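Local coordinates for TT1561 protein (PDB 1UF3), which is of unknown function but binds calcium and belongs to the calcineurin-like metallophosphoesterase superfamily, consistent with a predicted phosphoesterase role, at residues L183-G188 with W200-G205; A37-L42 with L154-P159; K189-E194 with E209-L214; R3-I8 with L215-R220. All coordinates share one frame; numbering follows the deposited sequence.

How the contacts relate
Contacts 1 and 2 lie in the core, contact 3 at the surface, and contact 4 is buried partly by a neighbouring subunit. Contact 1 pairs two strands of one sheet by parallel backbone bonds; contact 4 pairs two strands of the other in antiparallel fashion and adds a salt bridge. Contacts 2 and 3 bridge the two sheets, the former by apolar packing between strand ends, the latter by polar side chains reaching backbone groups. Strand 211-216 serves both contacts 3 and 4. Leu215 of contact 4 packs on Leu183 and Val202 of contact 1, while Leu185 O of contact 1 is in hydrogen-bonding range of Phe155 N of contact 2.

Contact 1: residues L183-G188 with W200-G205; sequences LVLVAG and WVVVPG
Trp200 and Leu183 form the first of three parallel bridges: Trp200 O accepts from Val184 N at 2.8 Å, and Trp200 CE3 meets Leu183 CD1 at 3.8 Å. Val201 turns to the other face of the sheet, where its CG2 lies 4.0 Å from Val184 CB. Val202 donates the straightest of the three bonds, its N to Val184 O at 177°, and returns its own O to Val186 N. Its CG2 sits over the centre of the Trp200 ring, 3.4 Å above the plane, while Leu185 CD2 packs 3.7 Å from Val202 CB, the two side chains pointing the same way. Val203 CG2 is anti to the carbonyl carbon, which sets it 3.6 Å from Val186 CG2. Pro204 then brings CD to within 3.1 Å of Val186 O and also against Leu185 CD2. An alanine here would probably open a gap beside that methyl and beside the Val186 carbonyl, where CG and CD now lie. Gly205 still lies against Gly188, and Ser12 OG is bonded both to Gly205 O and to Gly188 N. With Leu183, Leu185, Trp200 and Val202 all touching Leu215 of the other sheet, the arrangement is that of an inner face in the metallophosphoesterase beta sandwich.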
loop_
_atom_site.group_PDB
_atom_site.type_symbol
_atom_site.label_atom_id
_atom_site.label_comp_id
_atom_site.label_asym_id
_atom_site.label_seq_id
_atom_site.Cartn_x
_atom_site.Cartn_y
_atom_site.Cartn_z
ATOM N N LEU A 183 -8.209 -27.796 -1.000
ATOM C CA LEU A 183 -6.960 -28.030 -1.721
ATOM C C LEU A 183 -6.140 -29.067 -0.967
ATOM O O LEU A 183 -6.157 -29.122 0.263
ATOM C CB LEU A 183 -6.150 -26.735 -1.873
ATOM C CG LEU A 183 -4.638 -26.870 -2.140
ATOM C CD1 LEU A 183 -4.384 -27.438 -3.562
ATOM C CD2 LEU A 183 -3.968 -25.519 -1.981
ATOM N N VAL A 184 -5.464 -29.924 -1.721
ATOM C CA VAL A 184 -4.606 -30.952 -1.152
ATOM C C VAL A 184 -3.312 -30.850 -1.953
ATOM O O VAL A 184 -3.322 -30.937 -3.196
ATOM C CB VAL A 184 -5.190 -32.380 -1.339
ATOM C CG1 VAL A 184 -4.234 -33.436 -0.717
ATOM C CG2 VAL A 184 -6.549 -32.480 -0.682
ATOM N N LEU A 185 -2.207 -30.612 -1.264
ATOM C CA LEU A 185 -0.913 -30.534 -1.937
ATOM C C LEU A 185 -0.119 -31.807 -1.593
ATOM O O LEU A 185 -0.063 -32.216 -0.427
ATOM C CB LEU A 185 -0.139 -29.290 -1.469
ATOM C CG LEU A 185 -0.471 -27.960 -2.164
ATOM C CD1 LEU A 185 0.164 -26.796 -1.411
ATOM C CD2 LEU A 185 0.059 -27.989 -3.594
ATOM N N VAL A 186 0.477 -32.450 -2.592
ATOM C CA VAL A 186 1.262 -33.665 -2.305
ATOM C C VAL A 186 2.615 -33.621 -3.009
ATOM O O VAL A 186 2.817 -32.881 -3.966
ATOM C CB VAL A 186 0.503 -34.977 -2.734
ATOM C CG1 VAL A 186 -0.766 -35.150 -1.917
ATOM C CG2 VAL A 186 0.191 -34.939 -4.236
ATOM N N ALA A 187 3.554 -34.404 -2.514
ATOM C CA ALA A 187 4.880 -34.457 -3.119
ATOM C C ALA A 187 4.839 -35.189 -4.463
ATOM O O ALA A 187 4.046 -36.100 -4.663
ATOM C CB ALA A 187 5.854 -35.179 -2.173
ATOM N N GLY A 188 5.698 -34.789 -5.384
ATOM C CA GLY A 188 5.737 -35.478 -6.659
ATOM C C GLY A 188 6.465 -34.707 -7.733
ATOM O O GLY A 188 6.602 -33.486 -7.643
ATOM N N TRP A 200 -9.473 -30.306 -4.777
ATOM C CA TRP A 200 -8.480 -30.031 -5.805
ATOM C C TRP A 200 -7.140 -30.598 -5.303
ATOM O O TRP A 200 -6.588 -30.129 -4.304
ATOM C CB TRP A 200 -8.365 -28.524 -6.029
ATOM C CG TRP A 200 -7.413 -28.090 -7.128
ATOM C CD1 TRP A 200 -7.181 -28.731 -8.317
ATOM C CD2 TRP A 200 -6.655 -26.867 -7.184
ATOM N NE1 TRP A 200 -6.346 -27.987 -9.103
ATOM C CE2 TRP A 200 -6.006 -26.837 -8.437
ATOM C CE3 TRP A 200 -6.474 -25.793 -6.301
ATOM C CZ2 TRP A 200 -5.192 -25.782 -8.833
ATOM C CZ3 TRP A 200 -5.653 -24.720 -6.702
ATOM C CH2 TRP A 200 -5.027 -24.726 -7.952
ATOM N N VAL A 201 -6.635 -31.628 -5.971
ATOM C CA VAL A 201 -5.366 -32.237 -5.574
ATOM C C VAL A 201 -4.280 -31.787 -6.527
ATOM O O VAL A 201 -4.361 -31.994 -7.749
ATOM C CB VAL A 201 -5.441 -33.759 -5.576
ATOM C CG1 VAL A 201 -4.093 -34.350 -5.144
ATOM C CG2 VAL A 201 -6.541 -34.213 -4.661
ATOM N N VAL A 202 -3.261 -31.166 -5.953
ATOM C CA VAL A 202 -2.154 -30.617 -6.708
ATOM C C VAL A 202 -0.794 -31.221 -6.369
ATOM O O VAL A 202 -0.448 -31.413 -5.197
ATOM C CB VAL A 202 -2.041 -29.074 -6.483
ATOM C CG1 VAL A 202 -0.799 -28.521 -7.210
ATOM C CG2 VAL A 202 -3.340 -28.363 -6.963
ATOM N N VAL A 203 -0.047 -31.532 -7.423
ATOM C CA VAL A 203 1.316 -32.037 -7.322
ATOM C C VAL A 203 2.007 -30.782 -7.822
ATOM O O VAL A 203 2.015 -30.487 -9.018
ATOM C CB VAL A 203 1.537 -33.250 -8.278
ATOM C CG1 VAL A 203 3.001 -33.581 -8.377
ATOM C CG2 VAL A 203 0.764 -34.458 -7.755
ATOM N N PRO A 204 2.554 -29.984 -6.900
ATOM C CA PRO A 204 3.218 -28.743 -7.282
ATOM C C PRO A 204 4.535 -28.863 -8.013
ATOM O O PRO A 204 4.980 -27.910 -8.637
ATOM C CB PRO A 204 3.350 -28.014 -5.951
ATOM C CG PRO A 204 3.588 -29.128 -5.000
ATOM C CD PRO A 204 2.545 -30.146 -5.435
ATOM N N GLY A 205 5.155 -30.032 -7.940
ATOM C CA GLY A 205 6.437 -30.199 -8.600
ATOM C C GLY A 205 7.521 -30.608 -7.615
ATOM O O GLY A 205 7.324 -30.581 -6.390
#

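Contact 2: residues A37-L42 with L154-P159; sequences ALIGNL and LFHTMP
Ile39 and Leu154 cross obliquely between the two sheets, with Ile39 CD1 only 3.5 Å from Leu154 CG, tighter than ordinary van der Waals contact. The two branches of Ile39 divide the work. CG2, anti to the backbone N, reaches the end of strand 151-155, 3.3 Å from Phe155 O and 3.8 Å from His156 CA. CG1 lies anti to the carbonyl carbon, and chi2 of -69° bends CD1 off the extended course to where it meets CB, CG and CD2 of Leu154. Leu154 itself has chi1 at -92°, away from a staggered value; its CD2 meets Ala37 CB at 4.3 Å as well as Ile39 CD1. An alanine in place of Ile39 would probably leave a gap against Leu154 and let that side chain turn more freely.

Both segments run off the C-terminal ends of their strands, the place where metallophosphoesterases generally carry their metal-binding loops. Gly40 and Asn41 probably correspond to the family's Gly-Asp signature, with Asn41 in the place of the aspartate, although the calcium nearest Asn41 is about 10 Å from its side chain in this structure.

His156 reaches across with its CG anti to the backbone N (chi1 177°), the ring presenting CD2 edge-on to Gly40 O at 3.2 Å, with the oxygen near the ring plane. A cis peptide follows Gly40, and beyond it Asn41 turns its amide to Gln73, whose N is hydrogen-bonded to Asn41 OD1, while Asn41 N donates to Asn13 OD1.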
loop_
_atom_site.group_PDB
_atom_site.type_symbol
_atom_site.label_atom_id
_atom_site.label_comp_id
_atom_site.label_asym_id
_atom_site.label_seq_id
_atom_site.Cartn_x
_atom_site.Cartn_y
_atom_site.Cartn_z
ATOM N N ALA A 37 3.657 -22.973 0.273
ATOM C CA ALA A 37 3.378 -24.269 0.859
ATOM C C ALA A 37 4.507 -25.170 0.379
ATOM O O ALA A 37 4.803 -25.222 -0.816
ATOM C CB ALA A 37 2.033 -24.795 0.400
ATOM N N LEU A 38 5.158 -25.865 1.303
ATOM C CA LEU A 38 6.276 -26.710 0.906
ATOM C C LEU A 38 6.228 -28.093 1.554
ATOM O O LEU A 38 6.122 -28.238 2.780
ATOM C CB LEU A 38 7.587 -25.975 1.214
ATOM C CG LEU A 38 8.903 -26.578 0.717
ATOM C CD1 LEU A 38 10.053 -25.534 0.726
ATOM C CD2 LEU A 38 9.198 -27.761 1.591
ATOM N N ILE A 39 6.280 -29.107 0.691
ATOM C CA ILE A 39 6.215 -30.507 1.084
ATOM C C ILE A 39 7.616 -31.119 1.078
ATOM O O ILE A 39 8.380 -30.863 0.158
ATOM C CB ILE A 39 5.336 -31.315 0.083
ATOM C CG1 ILE A 39 3.956 -30.657 -0.093
ATOM C CG2 ILE A 39 5.136 -32.718 0.602
ATOM C CD1 ILE A 39 3.068 -30.747 1.148
ATOM N N GLY A 40 7.944 -31.933 2.085
ATOM C CA GLY A 40 9.268 -32.551 2.133
ATOM C C GLY A 40 9.494 -33.532 0.980
ATOM O O GLY A 40 8.637 -33.659 0.111
ATOM N N ASN A 41 10.629 -34.229 0.941
ATOM C CA ASN A 41 11.698 -34.127 1.936
ATOM C C ASN A 41 12.377 -32.774 1.868
ATOM O O ASN A 41 12.824 -32.351 0.809
ATOM C CB ASN A 41 12.774 -35.210 1.686
ATOM C CG ASN A 41 12.203 -36.612 1.652
ATOM O OD1 ASN A 41 11.658 -37.103 2.642
ATOM N ND2 ASN A 41 12.330 -37.272 0.503
ATOM N N LEU A 42 12.452 -32.078 2.997
ATOM C CA LEU A 42 13.135 -30.793 2.990
ATOM C C LEU A 42 14.629 -31.075 2.829
ATOM O O LEU A 42 15.326 -30.402 2.080
ATOM C CB LEU A 42 12.931 -30.050 4.316
ATOM C CG LEU A 42 11.597 -29.351 4.623
ATOM C CD1 LEU A 42 10.458 -30.356 4.692
ATOM C CD2 LEU A 42 11.742 -28.615 5.964
ATOM N N LEU A 154 -1.739 -30.743 3.587
ATOM C CA LEU A 154 -0.395 -30.957 3.041
ATOM C C LEU A 154 0.016 -32.380 3.395
ATOM O O LEU A 154 0.025 -32.758 4.553
ATOM C CB LEU A 154 0.623 -29.972 3.634
ATOM C CG LEU A 154 0.831 -28.674 2.853
ATOM C CD1 LEU A 154 -0.399 -27.778 3.027
ATOM C CD2 LEU A 154 2.098 -27.967 3.341
ATOM N N PHE A 155 0.319 -33.190 2.395
ATOM C CA PHE A 155 0.746 -34.569 2.658
ATOM C C PHE A 155 1.954 -34.846 1.784
ATOM O O PHE A 155 2.154 -34.214 0.735
ATOM C CB PHE A 155 -0.280 -35.620 2.216
ATOM C CG PHE A 155 -1.584 -35.563 2.911
ATOM C CD1 PHE A 155 -2.760 -35.402 2.163
ATOM C CD2 PHE A 155 -1.672 -35.804 4.271
ATOM C CE1 PHE A 155 -3.992 -35.498 2.765
ATOM C CE2 PHE A 155 -2.892 -35.898 4.884
ATOM C CZ PHE A 155 -4.070 -35.749 4.125
ATOM N N HIS A 156 2.754 -35.813 2.200
ATOM C CA HIS A 156 3.856 -36.170 1.347
ATOM C C HIS A 156 3.311 -37.263 0.403
ATOM O O HIS A 156 3.496 -37.206 -0.809
ATOM C CB HIS A 156 5.024 -36.715 2.138
ATOM C CG HIS A 156 6.146 -37.161 1.259
ATOM N ND1 HIS A 156 6.195 -38.424 0.704
ATOM C CD2 HIS A 156 7.185 -36.474 0.729
ATOM C CE1 HIS A 156 7.218 -38.491 -0.132
ATOM N NE2 HIS A 156 7.833 -37.319 -0.135
ATOM N N THR A 157 2.612 -38.223 0.993
ATOM C CA THR A 157 2.030 -39.371 0.322
ATOM C C THR A 157 0.874 -39.035 -0.623
ATOM O O THR A 157 -0.097 -38.397 -0.227
ATOM C CB THR A 157 1.560 -40.359 1.391
ATOM O OG1 THR A 157 2.699 -40.769 2.157
ATOM C CG2 THR A 157 0.874 -41.586 0.775
HETATM N N MSE A 158 0.990 -39.457 -1.879
HETATM C CA MSE A 158 -0.044 -39.204 -2.884
HETATM C C MSE A 158 -1.259 -40.095 -2.715
HETATM O O MSE A 158 -1.140 -41.263 -2.347
HETATM C CB MSE A 158 0.495 -39.459 -4.283
HETATM C CG MSE A 158 1.405 -38.423 -4.828
HETATM SE SE MSE A 158 1.390 -38.557 -6.763
HETATM C CE MSE A 158 -0.495 -38.298 -7.052
ATOM N N PRO A 159 -2.456 -39.558 -2.992
ATOM C CA PRO A 159 -3.662 -40.378 -2.861
ATOM C C PRO A 159 -3.848 -41.215 -4.134
ATOM O O PRO A 159 -3.334 -40.875 -5.197
ATOM C CB PRO A 159 -4.765 -39.342 -2.709
ATOM C CG PRO A 159 -4.277 -38.241 -3.604
ATOM C CD PRO A 159 -2.812 -38.148 -3.232
#

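Contact 3: residues K189-E194 with E209-L214; sequences KGQKHE and EGEYSL
Gly190 N donates to Glu211 OE1 at 2.8 Å in an almost straight bond, 173° at the hydrogen. Met on its syn side, the oxygen also accepts from Asp206 N, so two backbone donors converge on it. Beside it the Gln191 chain bends at chi2 (90°), which turns CD toward Glu211 CB, and the amide and carboxylate planes are 34° apart. Gln191 NE2 donates to Tyr212 O at 3.3 Å. That acceptor lies in the amide plane of Gln191, whereas the donor stands above the carbonyl plane of Tyr212.

The loop 189-191, which leads from strand 183-186 of one sheet toward strand 192-196, is thereby tied to strand 211-216 of the other. Gly188 and the three residues after it probably match the family's Gly-His-x-His motif, with Lys189 and Gln191 in the two histidine positions.

Ser213 OG takes a different mate: it is hydrogen-bonded to Pro204 O, while Gln191 CG packs 3.2 Å from the same hydroxyl oxygen. Lys192 NZ donates to Gly190 O at 3.1 Å and weakly to Lys189 O, a side-chain tie inside the loop. At the exposed end Lys189 CD lies 3.7 Å from Glu209 OE1, while Lys189 NZ stays 4.6 Å from that oxygen.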
loop_
_atom_site.group_PDB
_atom_site.type_symbol
_atom_site.label_atom_id
_atom_site.label_comp_id
_atom_site.label_asym_id
_atom_site.label_seq_id
_atom_site.Cartn_x
_atom_site.Cartn_y
_atom_site.Cartn_z
ATOM N N LYS A 189 6.931 -35.429 -8.751
ATOM C CA LYS A 189 7.643 -34.822 -9.877
ATOM C C LYS A 189 6.648 -34.619 -11.011
ATOM O O LYS A 189 5.774 -35.453 -11.231
ATOM C CB LYS A 189 8.803 -35.724 -10.330
ATOM C CG LYS A 189 9.933 -35.827 -9.303
ATOM C CD LYS A 189 11.061 -36.755 -9.762
ATOM C CE LYS A 189 10.622 -38.213 -9.756
ATOM N NZ LYS A 189 11.661 -39.085 -10.359
ATOM N N GLY A 190 6.779 -33.497 -11.713
ATOM C CA GLY A 190 5.871 -33.173 -12.800
ATOM C C GLY A 190 4.649 -32.452 -12.261
ATOM O O GLY A 190 3.771 -33.085 -11.658
ATOM N N GLN A 191 4.576 -31.139 -12.470
ATOM C CA GLN A 191 3.437 -30.389 -11.956
ATOM C C GLN A 191 2.170 -30.878 -12.641
ATOM O O GLN A 191 2.145 -31.048 -13.855
ATOM C CB GLN A 191 3.592 -28.881 -12.204
ATOM C CG GLN A 191 4.903 -28.273 -11.723
ATOM C CD GLN A 191 5.981 -28.317 -12.796
ATOM O OE1 GLN A 191 6.174 -29.343 -13.456
ATOM N NE2 GLN A 191 6.680 -27.214 -12.976
ATOM N N LYS A 192 1.125 -31.117 -11.856
ATOM C CA LYS A 192 -0.145 -31.556 -12.413
ATOM C C LYS A 192 -1.197 -31.527 -11.330
ATOM O O LYS A 192 -0.884 -31.427 -10.139
ATOM C CB LYS A 192 -0.045 -32.969 -12.986
ATOM C CG LYS A 192 -0.250 -34.064 -11.982
ATOM C CD LYS A 192 1.043 -34.708 -11.592
ATOM C CE LYS A 192 1.678 -35.434 -12.757
ATOM N NZ LYS A 192 2.984 -36.008 -12.342
ATOM N N HIS A 193 -2.450 -31.632 -11.738
ATOM C CA HIS A 193 -3.516 -31.578 -10.764
ATOM C C HIS A 193 -4.785 -32.211 -11.282
ATOM O O HIS A 193 -5.025 -32.266 -12.491
ATOM C CB HIS A 193 -3.761 -30.112 -10.381
ATOM C CG HIS A 193 -4.206 -29.256 -11.525
ATOM N ND1 HIS A 193 -5.527 -28.920 -11.734
ATOM C CD2 HIS A 193 -3.508 -28.666 -12.522
ATOM C CE1 HIS A 193 -5.624 -28.156 -12.808
ATOM N NE2 HIS A 193 -4.412 -27.987 -13.307
ATOM N N GLU A 194 -5.604 -32.676 -10.352
ATOM C CA GLU A 194 -6.874 -33.297 -10.698
ATOM C C GLU A 194 -7.858 -33.059 -9.571
ATOM O O GLU A 194 -7.467 -32.650 -8.486
ATOM C CB GLU A 194 -6.683 -34.808 -10.861
ATOM C CG GLU A 194 -5.831 -35.207 -12.042
ATOM C CD GLU A 194 -6.676 -35.425 -13.281
ATOM O OE1 GLU A 194 -7.085 -34.429 -13.913
ATOM O OE2 GLU A 194 -6.951 -36.603 -13.598
ATOM N N GLU A 209 14.210 -31.050 -8.845
ATOM C CA GLU A 209 14.236 -31.094 -10.303
ATOM C C GLU A 209 13.994 -29.681 -10.800
ATOM O O GLU A 209 13.800 -29.461 -12.001
ATOM C CB GLU A 209 13.141 -32.015 -10.841
ATOM C CG GLU A 209 13.138 -33.426 -10.262
ATOM C CD GLU A 209 14.371 -34.246 -10.647
ATOM O OE1 GLU A 209 14.469 -35.405 -10.199
ATOM O OE2 GLU A 209 15.236 -33.735 -11.387
ATOM N N GLY A 210 14.002 -28.734 -9.856
ATOM C CA GLY A 210 13.790 -27.331 -10.161
ATOM C C GLY A 210 12.342 -26.889 -10.359
ATOM O O GLY A 210 12.086 -25.715 -10.604
ATOM N N GLU A 211 11.393 -27.807 -10.238
ATOM C CA GLU A 211 9.985 -27.472 -10.484
ATOM C C GLU A 211 9.171 -26.846 -9.340
ATOM O O GLU A 211 9.374 -27.148 -8.161
ATOM C CB GLU A 211 9.217 -28.714 -10.938
ATOM C CG GLU A 211 9.975 -29.651 -11.862
ATOM C CD GLU A 211 9.232 -30.958 -12.067
ATOM O OE1 GLU A 211 8.721 -31.514 -11.068
ATOM O OE2 GLU A 211 9.162 -31.432 -13.225
ATOM N N TYR A 212 8.222 -25.997 -9.727
ATOM C CA TYR A 212 7.305 -25.375 -8.781
ATOM C C TYR A 212 6.066 -24.909 -9.538
ATOM O O TYR A 212 6.053 -24.850 -10.778
ATOM C CB TYR A 212 7.968 -24.183 -8.066
ATOM C CG TYR A 212 8.188 -22.998 -8.962
ATOM C CD1 TYR A 212 7.213 -22.016 -9.107
ATOM C CD2 TYR A 212 9.351 -22.891 -9.710
ATOM C CE1 TYR A 212 7.393 -20.957 -9.991
ATOM C CE2 TYR A 212 9.550 -21.841 -10.588
ATOM C CZ TYR A 212 8.572 -20.876 -10.732
ATOM O OH TYR A 212 8.797 -19.853 -11.628
ATOM N N SER A 213 5.034 -24.577 -8.771
ATOM C CA SER A 213 3.771 -24.097 -9.299
ATOM C C SER A 213 3.272 -22.893 -8.473
ATOM O O SER A 213 3.613 -22.727 -7.297
ATOM C CB SER A 213 2.703 -25.201 -9.208
ATOM O OG SER A 213 3.029 -26.384 -9.939
ATOM N N LEU A 214 2.473 -22.053 -9.110
ATOM C CA LEU A 214 1.831 -20.929 -8.439
ATOM C C LEU A 214 0.351 -21.280 -8.621
ATOM O O LEU A 214 -0.164 -21.236 -9.747
ATOM C CB LEU A 214 2.140 -19.600 -9.124
ATOM C CG LEU A 214 1.436 -18.407 -8.435
ATOM C CD1 LEU A 214 2.087 -18.122 -7.054
ATOM C CD2 LEU A 214 1.533 -17.178 -9.318
#

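Contact 4: residues R3-I8 with L215-R220; sequences RTVRYI and LDLRAR
Two arginines meet here: Arg6 and Arg218 cross at about a right angle, Arg6 CD 3.5 Å from Arg218 CD, with guanidinium planes 87° apart. The like charges come close, Arg6 NH1 lying 4.5 Å from Arg218 NH1, and Asp216 probably eases the repulsion. Arg6 NH2 makes a salt bridge to Asp216 OD2 at 3.2 Å, met on the syn side, and Arg6 NE adds a weak bond to Asp216 OD1. Arg6 CG is anti to the backbone N (chi1 178°). Tyr7 CZ lies 3.4 Å above the guanidinium plane, offset toward the rim. The Tyr7 ring also runs alongside Asp216, its CE2 3.5 Å from Asp216 CG.

Strands 7-12 and 211-216 join antiparallel in the mixed sheet that is one half of the metallophosphoesterase sandwich. Ile8 and Leu215 form the hydrogen-bonded pair, with Ile8 N to Leu215 O and Leu215 N to Ile8 O; Tyr7 and Asp216 form the non-hydrogen-bonded one. Leu217 N carries the pairing on to Arg6 O at 2.9 Å. Asp216 OD1 takes Ala219 N in an Asx motif.

On the face opposite Tyr7, Ile8 CD1 meets Leu217 CD1 at 3.7 Å. Asp34, a calcium ligand together with Gly32, accepts through OD2 from the backbone N of Arg6 and of Tyr7. Arg6 NH2 also donates to Ala33 O of a neighbouring subunit, and Arg218 NH2 to Ala62 O of that same subunit.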
loop_
_atom_site.group_PDB
_atom_site.type_symbol
_atom_site.label_atom_id
_atom_site.label_comp_id
_atom_site.label_asym_id
_atom_site.label_seq_id
_atom_site.Cartn_x
_atom_site.Cartn_y
_atom_site.Cartn_z
ATOM N N ARG A 3 -3.193 -9.382 3.217
ATOM C CA ARG A 3 -4.523 -9.555 2.633
ATOM C C ARG A 3 -4.877 -11.035 2.517
ATOM O O ARG A 3 -4.087 -11.889 2.926
ATOM C CB ARG A 3 -4.573 -8.864 1.281
ATOM C CG ARG A 3 -4.361 -7.349 1.415
ATOM C CD ARG A 3 -4.312 -6.658 0.080
ATOM N NE ARG A 3 -3.893 -5.264 0.214
ATOM C CZ ARG A 3 -4.601 -4.322 0.834
ATOM N NH1 ARG A 3 -5.772 -4.627 1.383
ATOM N NH2 ARG A 3 -4.144 -3.075 0.890
ATOM N N THR A 4 -6.054 -11.349 1.979
ATOM C CA THR A 4 -6.496 -12.745 1.863
ATOM C C THR A 4 -5.584 -13.542 0.954
ATOM O O THR A 4 -4.977 -13.008 0.043
ATOM C CB THR A 4 -7.907 -12.864 1.277
ATOM O OG1 THR A 4 -8.083 -11.840 0.282
ATOM C CG2 THR A 4 -8.955 -12.778 2.348
ATOM N N VAL A 5 -5.480 -14.830 1.209
ATOM C CA VAL A 5 -4.638 -15.667 0.374
ATOM C C VAL A 5 -5.395 -16.131 -0.875
ATOM O O VAL A 5 -6.434 -16.768 -0.753
ATOM C CB VAL A 5 -4.211 -16.918 1.124
ATOM C CG1 VAL A 5 -3.477 -17.873 0.152
ATOM C CG2 VAL A 5 -3.337 -16.533 2.310
ATOM N N ARG A 6 -4.876 -15.805 -2.056
ATOM C CA ARG A 6 -5.479 -16.244 -3.306
ATOM C C ARG A 6 -4.477 -17.089 -4.097
ATOM O O ARG A 6 -4.850 -18.109 -4.678
ATOM C CB ARG A 6 -5.926 -15.064 -4.186
ATOM C CG ARG A 6 -6.510 -15.549 -5.536
ATOM C CD ARG A 6 -7.274 -14.474 -6.347
ATOM N NE ARG A 6 -7.581 -14.981 -7.685
ATOM C CZ ARG A 6 -7.907 -14.235 -8.741
ATOM N NH1 ARG A 6 -7.994 -12.914 -8.638
ATOM N NH2 ARG A 6 -8.091 -14.816 -9.930
ATOM N N TYR A 7 -3.213 -16.655 -4.113
ATOM C CA TYR A 7 -2.158 -17.355 -4.830
ATOM C C TYR A 7 -1.159 -17.986 -3.888
ATOM O O TYR A 7 -0.684 -17.346 -2.946
ATOM C CB TYR A 7 -1.439 -16.396 -5.776
ATOM C CG TYR A 7 -2.368 -15.820 -6.796
ATOM C CD1 TYR A 7 -3.063 -14.628 -6.547
ATOM C CD2 TYR A 7 -2.640 -16.520 -7.977
ATOM C CE1 TYR A 7 -4.006 -14.152 -7.449
ATOM C CE2 TYR A 7 -3.591 -16.059 -8.879
ATOM C CZ TYR A 7 -4.275 -14.874 -8.607
ATOM O OH TYR A 7 -5.243 -14.448 -9.479
ATOM N N ILE A 8 -0.849 -19.250 -4.139
ATOM C CA ILE A 8 0.092 -19.978 -3.312
ATOM C C ILE A 8 1.252 -20.505 -4.138
ATOM O O ILE A 8 1.039 -21.204 -5.149
ATOM C CB ILE A 8 -0.582 -21.156 -2.648
ATOM C CG1 ILE A 8 -1.732 -20.689 -1.752
ATOM C CG2 ILE A 8 0.411 -21.946 -1.857
ATOM C CD1 ILE A 8 -2.609 -21.854 -1.364
ATOM N N LEU A 215 -0.304 -21.691 -7.542
ATOM C CA LEU A 215 -1.708 -22.052 -7.607
ATOM C C LEU A 215 -2.632 -20.849 -7.444
ATOM O O LEU A 215 -2.393 -19.971 -6.600
ATOM C CB LEU A 215 -2.089 -23.057 -6.525
ATOM C CG LEU A 215 -1.164 -24.027 -5.797
ATOM C CD1 LEU A 215 -2.016 -25.188 -5.371
ATOM C CD2 LEU A 215 0.020 -24.471 -6.631
ATOM N N ASP A 216 -3.685 -20.820 -8.254
ATOM C CA ASP A 216 -4.700 -19.779 -8.175
ATOM C C ASP A 216 -5.871 -20.483 -7.494
ATOM O O ASP A 216 -6.645 -21.208 -8.147
ATOM C CB ASP A 216 -5.111 -19.300 -9.581
ATOM C CG ASP A 216 -6.246 -18.277 -9.537
ATOM O OD1 ASP A 216 -6.999 -18.292 -8.558
ATOM O OD2 ASP A 216 -6.382 -17.466 -10.466
ATOM N N LEU A 217 -5.993 -20.297 -6.184
ATOM C CA LEU A 217 -7.044 -20.938 -5.403
ATOM C C LEU A 217 -8.459 -20.764 -5.894
ATOM O O LEU A 217 -9.224 -21.720 -5.919
ATOM C CB LEU A 217 -7.004 -20.467 -3.950
ATOM C CG LEU A 217 -6.115 -21.219 -2.974
ATOM C CD1 LEU A 217 -6.049 -20.442 -1.669
ATOM C CD2 LEU A 217 -6.677 -22.621 -2.744
ATOM N N ARG A 218 -8.818 -19.542 -6.260
ATOM C CA ARG A 218 -10.172 -19.282 -6.713
ATOM C C ARG A 218 -10.487 -19.978 -8.026
ATOM O O ARG A 218 -11.602 -20.437 -8.224
ATOM C CB ARG A 218 -10.401 -17.774 -6.845
ATOM C CG ARG A 218 -10.213 -17.029 -5.530
ATOM C CD ARG A 218 -10.576 -15.550 -5.672
ATOM N NE ARG A 218 -12.013 -15.360 -5.602
ATOM C CZ ARG A 218 -12.652 -14.276 -6.023
ATOM N NH1 ARG A 218 -11.983 -13.268 -6.554
ATOM N NH2 ARG A 218 -13.973 -14.208 -5.905
ATOM N N ALA A 219 -9.502 -20.080 -8.908
ATOM C CA ALA A 219 -9.712 -20.726 -10.209
ATOM C C ALA A 219 -9.334 -22.206 -10.270
ATOM O O ALA A 219 -9.639 -22.877 -11.262
ATOM C CB ALA A 219 -8.943 -19.974 -11.292
ATOM N N ARG A 220 -8.692 -22.713 -9.217
ATOM C CA ARG A 220 -8.224 -24.090 -9.195
ATOM C C ARG A 220 -7.406 -24.315 -10.459
ATOM O O ARG A 220 -7.546 -25.332 -11.154
ATOM C CB ARG A 220 -9.390 -25.074 -9.128
ATOM C CG ARG A 220 -10.165 -24.944 -7.849
ATOM C CD ARG A 220 -11.171 -26.033 -7.706
ATOM N NE ARG A 220 -11.842 -25.915 -6.421
ATOM C CZ ARG A 220 -12.576 -24.863 -6.070
ATOM N NH1 ARG A 220 -12.726 -23.850 -6.917
ATOM N NH2 ARG A 220 -13.149 -24.820 -4.876
#